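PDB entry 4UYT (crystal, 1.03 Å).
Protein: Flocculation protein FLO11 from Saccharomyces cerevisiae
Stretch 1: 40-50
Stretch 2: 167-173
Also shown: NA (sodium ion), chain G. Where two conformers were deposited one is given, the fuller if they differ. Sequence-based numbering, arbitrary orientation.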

# COMPACT_ATOMS: atom_id res chain seq x y z
N SER A 40 -2.44 -12.72 -7.54
CA SER A 40 -2.97 -14.03 -7.85
C SER A 40 -4.45 -14.06 -7.55
O SER A 40 -4.90 -13.69 -6.47
CB SER A 40 -2.26 -15.08 -6.99
OG SER A 40 -2.74 -16.38 -7.18
N TRP A 41 -5.21 -14.56 -8.50
CA TRP A 41 -6.65 -14.77 -8.27
C TRP A 41 -6.85 -15.99 -7.40
O TRP A 41 -6.32 -17.07 -7.72
CB TRP A 41 -7.33 -14.96 -9.61
CG TRP A 41 -8.81 -15.19 -9.52
CD1 TRP A 41 -9.72 -14.43 -8.86
CD2 TRP A 41 -9.52 -16.27 -10.11
NE1 TRP A 41 -10.94 -14.97 -8.99
CE2 TRP A 41 -10.89 -16.12 -9.76
CE3 TRP A 41 -9.11 -17.34 -10.89
CZ2 TRP A 41 -11.89 -16.94 -10.26
CZ3 TRP A 41 -10.15 -18.20 -11.38
CH2 TRP A 41 -11.49 -17.98 -11.06
N VAL A 42 -7.66 -15.83 -6.35
CA VAL A 42 -7.96 -16.90 -5.41
C VAL A 42 -9.24 -17.63 -5.86
O VAL A 42 -9.20 -18.83 -6.17
CB VAL A 42 -8.04 -16.40 -3.96
CG1 VAL A 42 -8.19 -17.57 -3.03
CG2 VAL A 42 -6.82 -15.54 -3.62
N GLN A 43 -10.34 -16.90 -5.87
CA GLN A 43 -11.63 -17.35 -6.37
C GLN A 43 -12.55 -16.12 -6.27
O GLN A 43 -12.16 -15.08 -5.74
CB GLN A 43 -12.21 -18.54 -5.62
CG GLN A 43 -12.45 -18.27 -4.15
CD GLN A 43 -13.15 -19.41 -3.46
OE1 GLN A 43 -12.62 -20.49 -3.39
NE2 GLN A 43 -14.36 -19.18 -2.98
N ASP A 44 -13.78 -16.24 -6.75
CA ASP A 44 -14.72 -15.13 -6.68
C ASP A 44 -14.07 -13.91 -7.31
O ASP A 44 -13.54 -14.02 -8.44
CB ASP A 44 -15.20 -14.91 -5.22
CG ASP A 44 -15.83 -16.15 -4.60
OD1 ASP A 44 -16.56 -16.88 -5.30
OD2 ASP A 44 -15.58 -16.41 -3.41
N ASN A 45 -14.13 -12.78 -6.63
CA ASN A 45 -13.35 -11.59 -7.08
C ASN A 45 -12.25 -11.24 -6.09
O ASN A 45 -11.90 -10.06 -5.91
CB ASN A 45 -14.25 -10.37 -7.35
CG ASN A 45 -15.10 -10.62 -8.55
OD1 ASN A 45 -14.56 -10.76 -9.65
ND2 ASN A 45 -16.39 -10.69 -8.38
N THR A 46 -11.72 -12.28 -5.46
CA THR A 46 -10.73 -12.17 -4.42
C THR A 46 -9.35 -12.45 -5.00
O THR A 46 -9.15 -13.48 -5.67
CB THR A 46 -11.04 -13.16 -3.31
OG1 THR A 46 -12.37 -12.92 -2.86
CG2 THR A 46 -10.09 -12.99 -2.17
N TYR A 47 -8.41 -11.55 -4.72
CA TYR A 47 -7.02 -11.66 -5.19
C TYR A 47 -6.10 -11.51 -4.01
O TYR A 47 -6.32 -10.69 -3.13
CB TYR A 47 -6.70 -10.54 -6.21
CG TYR A 47 -7.62 -10.55 -7.38
CD1 TYR A 47 -8.88 -9.96 -7.32
CD2 TYR A 47 -7.24 -11.15 -8.58
CE1 TYR A 47 -9.72 -10.00 -8.38
CE2 TYR A 47 -8.09 -11.16 -9.66
CZ TYR A 47 -9.34 -10.59 -9.56
OH TYR A 47 -10.17 -10.60 -10.63
N GLN A 48 -5.04 -12.31 -4.05
CA GLN A 48 -3.95 -12.19 -3.11
C GLN A 48 -2.87 -11.34 -3.77
O GLN A 48 -2.37 -11.69 -4.84
CB GLN A 48 -3.41 -13.57 -2.76
CG GLN A 48 -2.34 -13.51 -1.69
CD GLN A 48 -1.98 -14.87 -1.18
OE1 GLN A 48 -1.44 -15.67 -1.91
NE2 GLN A 48 -2.30 -15.14 0.07
N ILE A 49 -2.57 -10.18 -3.17
CA ILE A 49 -1.63 -9.24 -3.73
C ILE A 49 -0.46 -9.04 -2.79
O ILE A 49 -0.62 -9.19 -1.58
CB ILE A 49 -2.29 -7.90 -4.09
CG1 ILE A 49 -2.62 -7.02 -2.89
CG2 ILE A 49 -3.52 -8.17 -4.93
CD1 ILE A 49 -3.12 -5.64 -3.26
N THR A 50 0.68 -8.69 -3.38
CA THR A 50 1.85 -8.37 -2.61
C THR A 50 2.25 -6.93 -3.00
O THR A 50 2.35 -6.61 -4.17
CB THR A 50 2.99 -9.34 -2.90
OG1 THR A 50 2.54 -10.65 -2.51
CG2 THR A 50 4.23 -8.99 -2.11
N TYR A 167 -4.14 -1.83 -11.62
CA TYR A 167 -5.17 -2.71 -12.15
C TYR A 167 -4.53 -3.94 -12.77
O TYR A 167 -3.32 -4.01 -13.01
CB TYR A 167 -6.07 -1.95 -13.13
CG TYR A 167 -5.44 -1.49 -14.43
CD1 TYR A 167 -5.21 -2.37 -15.46
CD2 TYR A 167 -5.21 -0.14 -14.67
CE1 TYR A 167 -4.74 -1.98 -16.68
CE2 TYR A 167 -4.73 0.28 -15.92
CZ TYR A 167 -4.49 -0.67 -16.91
OH TYR A 167 -4.03 -0.33 -18.17
N TRP A 168 -5.34 -4.96 -12.99
CA TRP A 168 -4.87 -6.25 -13.49
C TRP A 168 -6.06 -7.00 -14.09
O TRP A 168 -7.20 -6.58 -14.02
CB TRP A 168 -4.24 -7.07 -12.38
CG TRP A 168 -5.08 -7.26 -11.17
CD1 TRP A 168 -6.11 -8.16 -11.00
CD2 TRP A 168 -4.98 -6.56 -9.94
NE1 TRP A 168 -6.66 -8.04 -9.75
CE2 TRP A 168 -5.97 -7.08 -9.06
CE3 TRP A 168 -4.12 -5.55 -9.47
CZ2 TRP A 168 -6.09 -6.68 -7.74
CZ3 TRP A 168 -4.24 -5.15 -8.16
CH2 TRP A 168 -5.21 -5.72 -7.31
N ASN A 169 -5.76 -8.15 -14.68
CA ASN A 169 -6.78 -8.92 -15.38
C ASN A 169 -7.78 -9.59 -14.41
O ASN A 169 -7.39 -10.23 -13.43
CB ASN A 169 -6.17 -9.98 -16.27
CG ASN A 169 -5.70 -9.42 -17.60
OD1 ASN A 169 -5.24 -8.28 -17.69
ND2 ASN A 169 -5.79 -10.22 -18.64
N ILE A 170 -9.04 -9.52 -14.78
CA ILE A 170 -10.12 -10.23 -14.08
C ILE A 170 -9.79 -11.72 -14.05
O ILE A 170 -9.45 -12.32 -15.08
CB ILE A 170 -11.46 -9.96 -14.77
CG1 ILE A 170 -11.85 -8.48 -14.64
CG2 ILE A 170 -12.56 -10.86 -14.19
CD1 ILE A 170 -12.93 -8.05 -15.62
N ASP A 171 -9.88 -12.30 -12.86
CA ASP A 171 -9.61 -13.71 -12.58
C ASP A 171 -8.17 -14.10 -12.97
O ASP A 171 -7.84 -15.29 -13.04
CB ASP A 171 -10.63 -14.62 -13.24
CG ASP A 171 -12.05 -14.30 -12.83
OD1 ASP A 171 -12.22 -13.73 -11.71
OD2 ASP A 171 -12.98 -14.58 -13.61
N CYS A 172 -7.30 -13.09 -13.19
CA CYS A 172 -5.98 -13.36 -13.73
C CYS A 172 -6.00 -14.25 -14.96
O CYS A 172 -5.07 -15.01 -15.20
CB CYS A 172 -4.99 -13.82 -12.70
SG CYS A 172 -4.71 -12.53 -11.43
N ASP A 173 -7.05 -14.12 -15.77
CA ASP A 173 -7.09 -14.80 -17.04
C ASP A 173 -6.24 -14.00 -18.02
O ASP A 173 -6.65 -12.96 -18.55
CB ASP A 173 -8.51 -14.89 -17.53
CG ASP A 173 -8.63 -15.57 -18.86
OD1 ASP A 173 -7.60 -15.79 -19.53
OD2 ASP A 173 -9.77 -15.98 -19.22
NA NA G . 0.41 -12.25 -4.60
O HOH W 1 -14.65 -12.92 -11.30
O HOH W 2 0.52 -14.48 -3.69

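The most unusual feature of this contact is that the backbone of Asp 171 lies against the indole of Trp 41. Asp 171 CA sits 3.6 Å from the centroid of the five-membered ring of Trp 41, only 15° off the ring normal, which places its C-H group over the face as a CH-pi contact. Nearby, Trp 41 NE1 and Asp 171 OD1 are 3.3 Å apart, but the angle is too poor for a hydrogen bond, as expected for a carboxylate oxygen lying over the ring face rather than along the N-H direction. The indole proton is spent within its own stretch: Trp 41 NE1 donates to Asp 44 O at 2.8 Å and 160°.

One direct hydrogen bond joins the stretches. Asp 171 N donates to Tyr 47 OH at 2.8 Å with an N-H...acceptor angle of 164°, and the nitrogen lies near the plane of the phenol ring, at its edge. The side chain of Asp 171 makes no direct hydrogen bond across the contact, but it is reached by solvent: water 1 is placed to donate to both Asp 171 OD1 (2.6 Å) and Asn 45 OD1 (2.7 Å), though it has more acceptors in reach than protons, and so can link two acceptors that could not bond to each other directly.

Tyr 47 also receives the edge of Trp 168 on one face. The centroids of the phenol and the indole five-membered ring are 4.5 Å apart with planes at 63°, and Trp 168 NE1 approaches Tyr 47 CD2 to 3.4 Å. Farther along the strand, Ile 49 CG2 packs against Trp 168 CH2 at 3.8 Å. Cys 172 SG, bonded covalently elsewhere in the structure, contacts two aromatic residues: it is 4.0 Å from Trp 41 CB and 4.1 Å from Tyr 47 CE2, and 83° off the Tyr 47 ring normal, hence at the ring edge.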